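Local coordinates for protein putative ring-cleaving dioxygenase MhqO (Bacillus subtilis subsp. subtilis, PDB 3OAJ) that is a putative iron-dependent extradiol ring-cleavage dioxygenase that may contribute to the breakdown of aromatic compounds, at residues T23-G28 and D120-L125; Y85-G90 and I129-E134; M92-K97 and P147-K152. All coordinates share one frame; numbering follows the deposited sequence. Where two conformers were deposited one is given.

How the contacts relate
All three contacts involve the glyoxalase-type repeat that opens the chain, though the 147-152 loop leads on toward the next. Contacts 2 and 3 have centres about 8 Å apart: strand 79-87 is followed, after a short turn, by helix 92-101, and hydrogen bonds link Glu131 OE2 to Met92 N (2.7 Å) and Val86 O to Lys152 N (2.8 Å). Contact 1 touches contact 2 where Tyr26 CE1 packs on Tyr85 OH (3.8 Å); its nearest atoms to contact 3 are about 7 Å away. A zinc ion held by His11, His218 and Glu266, probably in the place of the iron, lies about 14 Å from the Leu125 side chain and about 13 Å from that of Tyr85.

Contact 1 of 3, residues T23-G28 and D120-L125; sequences TDFYAG and DDPHGL
Tyr26 and Phe25, consecutive residues of helix 19-29, grip the hairpin turn that follows strand 114-120 in two different ways. The phenol of Tyr26 gives its OH to Asp121 OD2 in a short 2.6 Å hydrogen bond; the carboxylate oxygen is met on its anti side, at the edge of a tyrosine ring turned 80° from the carboxylate plane. The other oxygen, OD1, serves the turn itself. His123 N (2.8 Å from Asp121 OD1) and Leu125 N (3.0 Å from the same atom) approach from opposite faces of the carboxylate, the first closing an Asx turn over the type I beta turn Asp121-Gly124. One aspartate thus bonds through OD2 to the helix and through OD1 to its own turn. Phe25 supplies the tight apolar half: a chi1 of -165° swings its ring off the helix toward the turn, and one face takes CH-pi contacts from Pro122 CD, 3.8 Å from the ring centroid and within 3.4 Å of Phe25 CG, and from Asp121 CA, 4.1 Å from the centroid. Outward the packing gives way to solvent, where Pro122 is exposed and Asp120 partly so, the latter hydrogen-bonded to His126. Inward, Leu127 of strand 126-131 touches Phe25, Tyr26 and Asp121, Phe51 of strand 47-52 meets Tyr26, and Leu125 packs on Ala14 and Val16 of strand 9-16.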
loop_
_atom_site.group_PDB
_atom_site.type_symbol
_atom_site.label_atom_id
_atom_site.label_comp_id
_atom_site.label_asym_id
_atom_site.label_seq_id
_atom_site.Cartn_x
_atom_site.Cartn_y
_atom_site.Cartn_z
ATOM N N THR A 23 10.380 4.762 -9.007
ATOM C CA THR A 23 10.107 3.751 -10.016
ATOM C C THR A 23 11.249 2.739 -10.147
ATOM O O THR A 23 11.000 1.529 -10.304
ATOM C CB THR A 23 9.789 4.430 -11.384
ATOM O OG1 THR A 23 8.638 5.270 -11.226
ATOM C CG2 THR A 23 9.538 3.402 -12.480
ATOM N N ASP A 24 12.494 3.225 -10.134
ATOM C CA ASP A 24 13.636 2.314 -10.213
ATOM C C ASP A 24 13.597 1.307 -9.068
ATOM O O ASP A 24 14.004 0.162 -9.253
ATOM C CB ASP A 24 14.961 3.079 -10.200
ATOM C CG ASP A 24 15.268 3.773 -11.518
ATOM O OD1 ASP A 24 14.629 3.463 -12.550
ATOM O OD2 ASP A 24 16.170 4.630 -11.497
ATOM N N PHE A 25 13.082 1.701 -7.904
ATOM C CA PHE A 25 12.994 0.737 -6.819
ATOM C C PHE A 25 11.808 -0.230 -6.985
ATOM O O PHE A 25 11.992 -1.460 -7.012
ATOM C CB PHE A 25 12.948 1.412 -5.447
ATOM C CG PHE A 25 13.211 0.452 -4.315
ATOM C CD1 PHE A 25 14.512 0.051 -4.025
ATOM C CD2 PHE A 25 12.159 -0.055 -3.539
ATOM C CE1 PHE A 25 14.763 -0.844 -3.011
ATOM C CE2 PHE A 25 12.417 -0.957 -2.507
ATOM C CZ PHE A 25 13.716 -1.335 -2.239
ATOM N N TYR A 26 10.600 0.321 -7.121
ATOM C CA TYR A 26 9.391 -0.506 -7.119
ATOM C C TYR A 26 9.219 -1.348 -8.373
ATOM O O TYR A 26 8.825 -2.511 -8.273
ATOM C CB TYR A 26 8.142 0.313 -6.715
ATOM C CG TYR A 26 8.216 0.626 -5.238
ATOM C CD1 TYR A 26 7.660 -0.242 -4.290
ATOM C CD2 TYR A 26 8.879 1.770 -4.775
ATOM C CE1 TYR A 26 7.771 -0.006 -2.953
ATOM C CE2 TYR A 26 9.000 2.019 -3.416
ATOM C CZ TYR A 26 8.428 1.128 -2.510
ATOM O OH TYR A 26 8.515 1.359 -1.168
ATOM N N ALA A 27 9.585 -0.790 -9.536
ATOM C CA ALA A 27 9.615 -1.569 -10.786
ATOM C C ALA A 27 10.964 -2.255 -10.992
ATOM O O ALA A 27 11.020 -3.471 -11.203
ATOM C CB ALA A 27 9.270 -0.685 -11.997
ATOM N N GLY A 28 12.048 -1.489 -10.928
ATOM C CA GLY A 28 13.391 -2.007 -11.205
ATOM C C GLY A 28 13.862 -3.104 -10.262
ATOM O O GLY A 28 14.336 -4.158 -10.697
ATOM N N ASP A 120 14.722 -1.017 3.815
ATOM C CA ASP A 120 14.073 0.244 3.486
ATOM C C ASP A 120 14.086 0.495 1.988
ATOM O O ASP A 120 14.994 0.049 1.279
ATOM C CB ASP A 120 14.776 1.424 4.183
ATOM C CG ASP A 120 14.483 1.513 5.675
ATOM O OD1 ASP A 120 13.651 0.728 6.194
ATOM O OD2 ASP A 120 15.074 2.403 6.336
ATOM N N ASP A 121 13.095 1.241 1.510
ATOM C CA ASP A 121 13.146 1.751 0.145
ATOM C C ASP A 121 14.051 2.998 0.125
ATOM O O ASP A 121 14.551 3.403 1.177
ATOM C CB ASP A 121 11.724 1.942 -0.437
ATOM C CG ASP A 121 11.078 3.298 -0.120
ATOM O OD1 ASP A 121 11.632 4.153 0.611
ATOM O OD2 ASP A 121 9.960 3.511 -0.660
ATOM N N PRO A 122 14.302 3.579 -1.068
ATOM C CA PRO A 122 15.280 4.670 -1.181
ATOM C C PRO A 122 14.901 5.933 -0.427
ATOM O O PRO A 122 15.760 6.790 -0.182
ATOM C CB PRO A 122 15.332 4.948 -2.685
ATOM C CG PRO A 122 14.815 3.711 -3.320
ATOM C CD PRO A 122 13.780 3.185 -2.384
ATOM N N HIS A 123 13.626 6.059 -0.073
ATOM C CA HIS A 123 13.151 7.270 0.578
ATOM C C HIS A 123 12.807 7.061 2.056
ATOM O O HIS A 123 12.264 7.946 2.703
ATOM C CB HIS A 123 12.008 7.865 -0.249
ATOM C CG HIS A 123 12.402 8.137 -1.672
ATOM N ND1 HIS A 123 11.673 7.691 -2.754
ATOM C CD2 HIS A 123 13.482 8.774 -2.183
ATOM C CE1 HIS A 123 12.277 8.065 -3.870
ATOM N NE2 HIS A 123 13.372 8.732 -3.550
ATOM N N GLY A 124 13.171 5.889 2.581
ATOM C CA GLY A 124 13.062 5.603 4.005
ATOM C C GLY A 124 11.866 4.786 4.460
ATOM O O GLY A 124 11.745 4.507 5.651
ATOM N N LEU A 125 10.968 4.391 3.555
ATOM C CA LEU A 125 9.845 3.564 4.016
ATOM C C LEU A 125 10.359 2.201 4.469
ATOM O O LEU A 125 11.281 1.657 3.854
ATOM C CB LEU A 125 8.821 3.372 2.902
ATOM C CG LEU A 125 8.089 4.602 2.349
ATOM C CD1 LEU A 125 7.262 4.257 1.098
ATOM C CD2 LEU A 125 7.212 5.209 3.438
#

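Contact 2 of 3, residues Y85-G90 and I129-E134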
loop_
_atom_site.group_PDB
_atom_site.type_symbol
_atom_site.label_atom_id
_atom_site.label_comp_id
_atom_site.label_asym_id
_atom_site.label_seq_id
_atom_site.Cartn_x
_atom_site.Cartn_y
_atom_site.Cartn_z
ATOM N N TYR A 85 5.343 -7.446 2.075
ATOM C CA TYR A 85 5.149 -8.026 0.749
ATOM C C TYR A 85 5.333 -9.535 0.811
ATOM O O TYR A 85 6.308 -10.027 1.390
ATOM C CB TYR A 85 6.144 -7.417 -0.249
ATOM C CG TYR A 85 5.854 -5.970 -0.545
ATOM C CD1 TYR A 85 4.796 -5.610 -1.388
ATOM C CD2 TYR A 85 6.586 -4.949 0.063
ATOM C CE1 TYR A 85 4.508 -4.264 -1.643
ATOM C CE2 TYR A 85 6.309 -3.609 -0.194
ATOM C CZ TYR A 85 5.264 -3.278 -1.057
ATOM O OH TYR A 85 4.972 -1.957 -1.279
ATOM N N VAL A 86 4.389 -10.271 0.236
ATOM C CA VAL A 86 4.428 -11.729 0.248
ATOM C C VAL A 86 4.971 -12.289 -1.064
ATOM O O VAL A 86 4.632 -11.815 -2.159
ATOM C CB VAL A 86 3.046 -12.313 0.672
ATOM C CG1 VAL A 86 1.978 -12.014 -0.372
ATOM C CG2 VAL A 86 3.126 -13.820 0.964
ATOM N N VAL A 87 5.847 -13.282 -0.921
ATOM C CA VAL A 87 6.442 -13.976 -2.060
ATOM C C VAL A 87 6.177 -15.486 -1.951
ATOM O O VAL A 87 5.787 -15.964 -0.875
ATOM C CB VAL A 87 7.977 -13.685 -2.183
ATOM C CG1 VAL A 87 8.237 -12.176 -2.375
ATOM C CG2 VAL A 87 8.732 -14.221 -0.954
ATOM N N PRO A 88 6.367 -16.232 -3.052
ATOM C CA PRO A 88 6.140 -17.675 -2.970
ATOM C C PRO A 88 7.052 -18.413 -1.984
ATOM O O PRO A 88 8.155 -17.949 -1.682
ATOM C CB PRO A 88 6.430 -18.146 -4.389
ATOM C CG PRO A 88 6.134 -16.950 -5.246
ATOM C CD PRO A 88 6.684 -15.816 -4.432
ATOM N N LYS A 89 6.594 -19.574 -1.507
ATOM C CA LYS A 89 7.435 -20.397 -0.636
ATOM C C LYS A 89 8.720 -20.741 -1.380
ATOM O O LYS A 89 8.689 -21.124 -2.553
ATOM C CB LYS A 89 6.707 -21.664 -0.157
ATOM C CG LYS A 89 5.710 -21.470 1.024
ATOM C CD LYS A 89 6.310 -20.833 2.321
ATOM C CE LYS A 89 7.459 -21.640 2.955
ATOM N NZ LYS A 89 8.167 -20.856 4.036
ATOM N N GLY A 90 9.846 -20.567 -0.694
ATOM C CA GLY A 90 11.164 -20.835 -1.249
ATOM C C GLY A 90 11.840 -19.676 -1.943
ATOM O O GLY A 90 12.989 -19.792 -2.343
ATOM N N ILE A 129 9.727 -8.633 3.422
ATOM C CA ILE A 129 9.286 -9.736 2.570
ATOM C C ILE A 129 9.141 -10.998 3.406
ATOM O O ILE A 129 9.998 -11.282 4.242
ATOM C CB ILE A 129 10.270 -9.939 1.363
ATOM C CG1 ILE A 129 10.033 -8.857 0.315
ATOM C CG2 ILE A 129 10.107 -11.309 0.714
ATOM C CD1 ILE A 129 11.151 -8.756 -0.730
ATOM N N VAL A 130 8.045 -11.722 3.185
ATOM C CA VAL A 130 7.751 -12.984 3.852
ATOM C C VAL A 130 7.255 -13.975 2.814
ATOM O O VAL A 130 6.641 -13.561 1.835
ATOM C CB VAL A 130 6.697 -12.787 4.976
ATOM C CG1 VAL A 130 5.341 -12.284 4.429
ATOM C CG2 VAL A 130 6.540 -14.043 5.823
ATOM N N GLU A 131 7.531 -15.260 3.040
ATOM C CA GLU A 131 7.111 -16.333 2.134
ATOM C C GLU A 131 5.802 -16.927 2.606
ATOM O O GLU A 131 5.702 -17.317 3.769
ATOM C CB GLU A 131 8.122 -17.478 2.144
ATOM C CG GLU A 131 9.471 -17.192 1.556
ATOM C CD GLU A 131 10.297 -18.453 1.485
ATOM O OE1 GLU A 131 9.785 -19.512 1.904
ATOM O OE2 GLU A 131 11.438 -18.395 0.988
ATOM N N ARG A 132 4.817 -17.036 1.708
ATOM C CA ARG A 132 3.565 -17.753 2.034
ATOM C C ARG A 132 2.969 -18.366 0.777
ATOM O O ARG A 132 3.016 -17.759 -0.293
ATOM C CB ARG A 132 2.509 -16.852 2.695
ATOM C CG ARG A 132 2.938 -16.147 3.980
ATOM C CD ARG A 132 1.789 -15.373 4.593
ATOM N NE ARG A 132 2.253 -14.698 5.794
ATOM C CZ ARG A 132 2.140 -13.391 6.037
ATOM N NH1 ARG A 132 1.511 -12.611 5.164
ATOM N NH2 ARG A 132 2.624 -12.879 7.166
ATOM N N GLU A 133 2.416 -19.573 0.905
ATOM C CA GLU A 133 1.766 -20.253 -0.218
ATOM C C GLU A 133 0.489 -19.529 -0.644
ATOM O O GLU A 133 0.201 -19.418 -1.845
ATOM C CB GLU A 133 1.465 -21.730 0.122
ATOM C CG GLU A 133 0.919 -22.569 -1.057
ATOM C CD GLU A 133 1.963 -22.853 -2.137
ATOM O OE1 GLU A 133 3.169 -22.936 -1.814
ATOM O OE2 GLU A 133 1.571 -23.021 -3.315
ATOM N N GLU A 134 -0.256 -19.023 0.341
ATOM C CA GLU A 134 -1.521 -18.320 0.063
ATOM C C GLU A 134 -1.291 -17.092 -0.828
ATOM O O GLU A 134 -0.274 -16.391 -0.686
ATOM C CB GLU A 134 -2.214 -17.918 1.377
ATOM C CG GLU A 134 -3.630 -17.368 1.189
ATOM C CD GLU A 134 -4.360 -17.040 2.494
ATOM O OE1 GLU A 134 -3.735 -16.513 3.438
ATOM O OE2 GLU A 134 -5.584 -17.300 2.557
HETATM O O HOH W 1 4.464 -20.934 -3.023
#
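Strands 79-87 and 126-131 of the first glyoxalase-type repeat, parallel neighbours in an eight-stranded mixed sheet to which both repeats contribute, meet here at their C-terminal ends. Tyr85 pairs with Ile129, Val86 with Val130 and Val87 with Glu131. Tyr85 O accepts from Val130 N (3.0 Å), Val130 O from Val87 N (2.9 Å) and Val87 O from Arg132 N (3.0 Å), carrying the bonding one residue past the strand end. The axes of the short segments 85-87 and 129-131 are inclined by 36°. On one face, both methyls of Val87 lie against Ile129 CG2, the nearer pair being Val87 CG2 and Ile129 CG2 at 3.6 Å; Trp95 of helix 92-101 touches both residues. On the other, a chi1 of 67° sets Val86 CG1 between the backbone N and the carbonyl carbon and leaves CG2 anti to the N, where it abuts Arg132 CB at 3.5 Å. The extended Arg132 chain crosses Val86 at about a right angle and lays its guanidinium face over Val130 CG1, while its NE forms a salt bridge with Glu114. Beyond the strands, a water molecule accepts from Lys89 N and donates to Glu133 OE1. The Lys89 chain, bent at chi2 and chi3, brings NZ back across Glu131 for a salt bridge of 3.0 Å to Glu131 OE1, while OE2 bonds to Met92 N. Gly90 N reaches Glu131 OE1 at 2.8 Å in an almost straight bond (174°), from the carboxylate face opposite to Lys89 NZ.

Contact 3 of 3, residues M92-K97 and P147-K152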
loop_
_atom_site.group_PDB
_atom_site.type_symbol
_atom_site.label_atom_id
_atom_site.label_comp_id
_atom_site.label_asym_id
_atom_site.label_seq_id
_atom_site.Cartn_x
_atom_site.Cartn_y
_atom_site.Cartn_z
ATOM N N MET A 92 12.692 -16.666 -0.693
ATOM C CA MET A 92 13.436 -15.733 0.151
ATOM C C MET A 92 14.854 -15.464 -0.364
ATOM O O MET A 92 15.273 -14.304 -0.429
ATOM C CB MET A 92 13.457 -16.202 1.609
ATOM C CG MET A 92 13.925 -15.139 2.582
ATOM S SD MET A 92 12.905 -13.659 2.462
ATOM C CE MET A 92 11.561 -14.086 3.572
ATOM N N ALA A 93 15.579 -16.529 -0.736
ATOM C CA ALA A 93 16.957 -16.396 -1.226
ATOM C C ALA A 93 17.063 -15.608 -2.517
ATOM O O ALA A 93 18.090 -14.965 -2.759
ATOM C CB ALA A 93 17.628 -17.763 -1.383
ATOM N N PHE A 94 16.041 -15.683 -3.359
ATOM C CA PHE A 94 16.051 -14.890 -4.579
ATOM C C PHE A 94 16.123 -13.418 -4.179
ATOM O O PHE A 94 16.938 -12.672 -4.715
ATOM C CB PHE A 94 14.812 -15.145 -5.439
ATOM C CG PHE A 94 14.685 -14.184 -6.588
ATOM C CD1 PHE A 94 15.350 -14.429 -7.784
ATOM C CD2 PHE A 94 13.936 -13.009 -6.472
ATOM C CE1 PHE A 94 15.255 -13.552 -8.851
ATOM C CE2 PHE A 94 13.850 -12.116 -7.551
ATOM C CZ PHE A 94 14.512 -12.382 -8.738
ATOM N N TRP A 95 15.271 -13.028 -3.231
ATOM C CA TRP A 95 15.178 -11.638 -2.801
ATOM C C TRP A 95 16.384 -11.162 -2.027
ATOM O O TRP A 95 16.843 -10.030 -2.233
ATOM C CB TRP A 95 13.865 -11.432 -2.043
ATOM C CG TRP A 95 12.754 -11.521 -3.022
ATOM C CD1 TRP A 95 11.905 -12.586 -3.236
ATOM C CD2 TRP A 95 12.423 -10.544 -4.018
ATOM N NE1 TRP A 95 11.063 -12.313 -4.281
ATOM C CE2 TRP A 95 11.365 -11.077 -4.792
ATOM C CE3 TRP A 95 12.939 -9.275 -4.348
ATOM C CZ2 TRP A 95 10.784 -10.369 -5.860
ATOM C CZ3 TRP A 95 12.370 -8.581 -5.409
ATOM C CH2 TRP A 95 11.296 -9.122 -6.142
ATOM N N GLU A 96 16.925 -12.029 -1.172
ATOM C CA GLU A 96 18.119 -11.668 -0.421
ATOM C C GLU A 96 19.289 -11.411 -1.366
ATOM O O GLU A 96 19.961 -10.373 -1.248
ATOM C CB GLU A 96 18.451 -12.735 0.620
ATOM C CG GLU A 96 17.465 -12.726 1.778
ATOM C CD GLU A 96 17.571 -13.911 2.715
ATOM O OE1 GLU A 96 18.089 -14.974 2.324
ATOM O OE2 GLU A 96 17.077 -13.780 3.849
ATOM N N LYS A 97 19.516 -12.330 -2.311
ATOM C CA LYS A 97 20.631 -12.166 -3.267
ATOM C C LYS A 97 20.398 -10.951 -4.184
ATOM O O LYS A 97 21.342 -10.228 -4.529
ATOM C CB LYS A 97 20.897 -13.440 -4.091
ATOM C CG LYS A 97 21.339 -14.652 -3.287
ATOM C CD LYS A 97 22.640 -14.468 -2.557
ATOM C CE LYS A 97 23.092 -15.807 -1.969
ATOM N NZ LYS A 97 24.524 -15.777 -1.605
ATOM N N PRO A 147 7.491 -15.524 -12.264
ATOM C CA PRO A 147 6.332 -15.833 -11.412
ATOM C C PRO A 147 6.633 -16.728 -10.209
ATOM O O PRO A 147 5.912 -16.671 -9.203
ATOM C CB PRO A 147 5.350 -16.508 -12.385
ATOM C CG PRO A 147 5.719 -15.946 -13.713
ATOM C CD PRO A 147 7.215 -15.801 -13.686
ATOM N N ASP A 148 7.707 -17.513 -10.290
ATOM C CA ASP A 148 8.061 -18.432 -9.217
ATOM C C ASP A 148 8.640 -17.705 -8.006
ATOM O O ASP A 148 8.698 -18.265 -6.914
ATOM C CB ASP A 148 8.982 -19.566 -9.731
ATOM C CG ASP A 148 10.281 -19.051 -10.325
ATOM O OD1 ASP A 148 10.363 -17.863 -10.670
ATOM O OD2 ASP A 148 11.240 -19.840 -10.464
ATOM N N VAL A 149 9.026 -16.443 -8.208
ATOM C CA VAL A 149 9.602 -15.611 -7.139
ATOM C C VAL A 149 8.923 -14.249 -6.944
ATOM O O VAL A 149 9.169 -13.587 -5.941
ATOM C CB VAL A 149 11.149 -15.373 -7.327
ATOM C CG1 VAL A 149 11.924 -16.677 -7.248
ATOM C CG2 VAL A 149 11.461 -14.643 -8.632
ATOM N N ALA A 150 8.064 -13.830 -7.877
ATOM C CA ALA A 150 7.537 -12.460 -7.866
ATOM C C ALA A 150 6.695 -12.179 -6.634
ATOM O O ALA A 150 6.020 -13.076 -6.095
ATOM C CB ALA A 150 6.731 -12.205 -9.120
ATOM N N ILE A 151 6.742 -10.924 -6.186
ATOM C CA ILE A 151 5.881 -10.451 -5.105
ATOM C C ILE A 151 4.421 -10.586 -5.523
ATOM O O ILE A 151 3.994 -10.037 -6.539
ATOM C CB ILE A 151 6.238 -8.992 -4.723
ATOM C CG1 ILE A 151 7.636 -8.977 -4.097
ATOM C CG2 ILE A 151 5.179 -8.386 -3.801
ATOM C CD1 ILE A 151 8.244 -7.590 -3.998
ATOM N N LYS A 152 3.662 -11.334 -4.727
ATOM C CA LYS A 152 2.256 -11.630 -5.031
ATOM C C LYS A 152 1.286 -10.526 -4.594
ATOM O O LYS A 152 0.133 -10.481 -5.017
ATOM C CB LYS A 152 1.869 -12.961 -4.392
ATOM C CG LYS A 152 2.786 -14.095 -4.853
ATOM C CD LYS A 152 2.234 -15.479 -4.540
ATOM C CE LYS A 152 2.343 -15.805 -3.056
ATOM N NZ LYS A 152 1.750 -17.143 -2.756
#
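Phe94 lays one face of its ring over Val149, whose CG2 sits almost exactly above the centre, 3.5 Å from the centroid and 8° off the ring normal, a well-centred CH-pi contact. The other branch, Val149 CG1, turns toward the base of the ring and reaches Phe94 CB at 3.7 Å, so the valine fork straddles the root and the middle of the phenylalanine. The CG of Phe94 points anti to its backbone nitrogen (chi1 171°), which carries the ring out to the loop. Trp95, with CG beside its backbone N instead, swings its indole toward the backbone of that loop: NE1 donates to Val149 O at 2.8 Å, the N-H...O angle being 154°. The oxygen lies close to the indole plane, whereas NE1 is tilted from the carbonyl plane. Helix 92-101 follows strand 79-87 of the first glyoxalase-type repeat and packs on the mixed sheet shared by the two repeats; the 147-152 loop leads into strand 153-160, the antiparallel neighbour of strand 79-87 there. Between helix and sheet, the two faces of the indole are taken by different residues: Phe94 CD2 over one, Ile151 CG1 over the other, 3.9 Å from Trp95 CZ2. Ile151 also rests on Tyr85 and Val87, and Trp95 on Leu30, whereas Phe94 and Val149 remain partly exposed at the outer margin.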